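Triphenylmethane reductase (Citrobacter sp., PDB 2JL1) probably uses NADPH to reduce triphenylmethane dyes, a reaction of interest for bioremediation, and belongs to the NmrA-like family of Rossmann-fold proteins. Local coordinates at residues T163-G168 with A250-I255. Sequence-based numbering, arbitrary orientation.
Sequences TNAGSG and AIYDAI
Thr163 sets its CB over the centre of one face of the Tyr252 ring, 3.8 Å from the centroid and 7° off the normal, a CH-pi contact, while CG2 reaches toward CZ and the phenolic end. OG1, lodged between backbone N and carbonyl carbon (chi1 80°), accepts a nearly straight bond from Ala165 N at 3.0 Å, an ST turn, and also bonds to His223. Ala165 CB meets both Tyr252 CD1 and Ile255 CG2, 4.0 Å from the latter. Two CA-H...O contacts bring the backbones together, Ala165 CA to Tyr252 O and Gly168 CA to Ile255 O, each 3.4 Å; Ala165 and Gly168 are the end residues of a type II' turn.

No direct hydrogen bond crosses. Asn164 OD1 lies at the ring edge, 3.1 Å from Tyr252 CB, buried without a hydrogen-bonding partner; its amide stands almost perpendicular to the ring. ND2 donates to Ala249 O and to a water beside Asp253, whose OD1 forms a salt bridge with Lys257.

This structural packing, with Ile255 about 9 Å from bound NADP, joins helix 242-256 to the end of strand 160-163, which pairs in parallel with 222-225 apart from the Rossmann sheet; Phe206 of helix 206-217 meets Tyr252 edge-to-face, helix 228-237 touches Asn164, and Phe147 of helix 144-147 packs against Ile255.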
loop_
_atom_site.group_PDB
_atom_site.type_symbol
_atom_site.label_atom_id
_atom_site.label_comp_id
_atom_site.label_asym_id
_atom_site.label_seq_id
_atom_site.Cartn_x
_atom_site.Cartn_y
_atom_site.Cartn_z
ATOM N N THR A 163 7.599 -19.658 26.362
ATOM C CA THR A 163 7.628 -18.755 25.204
ATOM C C THR A 163 9.052 -18.478 24.804
ATOM O O THR A 163 9.952 -18.631 25.603
ATOM C CB THR A 163 7.066 -17.338 25.542
ATOM O OG1 THR A 163 8.076 -16.578 26.214
ATOM C CG2 THR A 163 5.842 -17.411 26.412
ATOM N N ASN A 164 9.248 -17.997 23.582
ATOM C CA ASN A 164 10.540 -17.416 23.219
ATOM C C ASN A 164 10.503 -15.883 23.162
ATOM O O ASN A 164 11.256 -15.283 22.398
ATOM C CB ASN A 164 11.054 -18.001 21.889
ATOM C CG ASN A 164 10.033 -17.903 20.771
ATOM O OD1 ASN A 164 8.880 -18.289 20.943
ATOM N ND2 ASN A 164 10.451 -17.395 19.611
ATOM N N ALA A 165 9.684 -15.259 24.019
ATOM C CA ALA A 165 9.510 -13.796 24.040
ATOM C C ALA A 165 10.493 -13.051 24.932
ATOM O O ALA A 165 10.543 -11.823 24.907
ATOM C CB ALA A 165 8.082 -13.436 24.462
ATOM N N GLY A 166 11.276 -13.776 25.719
ATOM C CA GLY A 166 12.122 -13.167 26.736
ATOM C C GLY A 166 11.351 -12.212 27.635
ATOM O O GLY A 166 10.255 -12.539 28.137
ATOM N N SER A 167 11.921 -11.021 27.818
ATOM C CA SER A 167 11.328 -9.987 28.619
ATOM C C SER A 167 10.725 -8.931 27.706
ATOM O O SER A 167 10.570 -7.792 28.100
ATOM C CB SER A 167 12.389 -9.370 29.551
ATOM O OG SER A 167 13.366 -8.660 28.805
ATOM N N GLY A 168 10.369 -9.337 26.483
ATOM C CA GLY A 168 9.705 -8.486 25.534
ATOM C C GLY A 168 8.419 -7.909 26.115
ATOM O O GLY A 168 7.674 -8.578 26.842
ATOM N N ALA A 250 6.927 -17.073 15.913
ATOM C CA ALA A 250 7.398 -15.882 15.212
ATOM C C ALA A 250 6.885 -14.625 15.908
ATOM O O ALA A 250 7.572 -13.600 15.945
ATOM C CB ALA A 250 6.984 -15.898 13.739
ATOM N N ILE A 251 5.679 -14.713 16.459
ATOM C CA ILE A 251 5.073 -13.579 17.169
ATOM C C ILE A 251 5.839 -13.352 18.487
ATOM O O ILE A 251 6.112 -12.209 18.856
ATOM C CB ILE A 251 3.547 -13.811 17.397
ATOM C CG1 ILE A 251 2.784 -13.580 16.074
ATOM C CG2 ILE A 251 2.989 -12.873 18.462
ATOM C CD1 ILE A 251 1.279 -14.070 16.109
ATOM N N TYR A 252 6.204 -14.437 19.176
ATOM C CA TYR A 252 7.002 -14.309 20.398
ATOM C C TYR A 252 8.372 -13.710 20.072
ATOM O O TYR A 252 8.883 -12.891 20.805
ATOM C CB TYR A 252 7.205 -15.670 21.052
ATOM C CG TYR A 252 6.006 -16.249 21.778
ATOM C CD1 TYR A 252 5.086 -15.436 22.447
ATOM C CD2 TYR A 252 5.846 -17.628 21.863
ATOM C CE1 TYR A 252 4.006 -15.989 23.143
ATOM C CE2 TYR A 252 4.775 -18.201 22.557
ATOM C CZ TYR A 252 3.862 -17.372 23.189
ATOM O OH TYR A 252 2.836 -17.943 23.885
ATOM N N ASP A 253 8.949 -14.108 18.950
ATOM C CA ASP A 253 10.278 -13.606 18.569
ATOM C C ASP A 253 10.210 -12.098 18.276
ATOM O O ASP A 253 11.092 -11.345 18.677
ATOM C CB ASP A 253 10.830 -14.404 17.362
ATOM C CG ASP A 253 12.229 -13.964 16.964
ATOM O OD1 ASP A 253 12.367 -13.301 15.924
ATOM O OD2 ASP A 253 13.184 -14.254 17.698
ATOM N N ALA A 254 9.153 -11.656 17.606
ATOM C CA ALA A 254 8.988 -10.236 17.301
ATOM C C ALA A 254 8.851 -9.482 18.628
ATOM O O ALA A 254 9.465 -8.444 18.826
ATOM C CB ALA A 254 7.736 -10.012 16.391
ATOM N N ILE A 255 8.059 -10.045 19.538
ATOM C CA ILE A 255 7.893 -9.475 20.873
ATOM C C ILE A 255 9.250 -9.361 21.590
ATOM O O ILE A 255 9.556 -8.286 22.134
ATOM C CB ILE A 255 6.819 -10.238 21.715
ATOM C CG1 ILE A 255 5.410 -9.968 21.165
ATOM C CG2 ILE A 255 6.881 -9.826 23.225
ATOM C CD1 ILE A 255 4.364 -10.951 21.743
HETATM O O HOH W 1 13.096 -15.924 19.502
#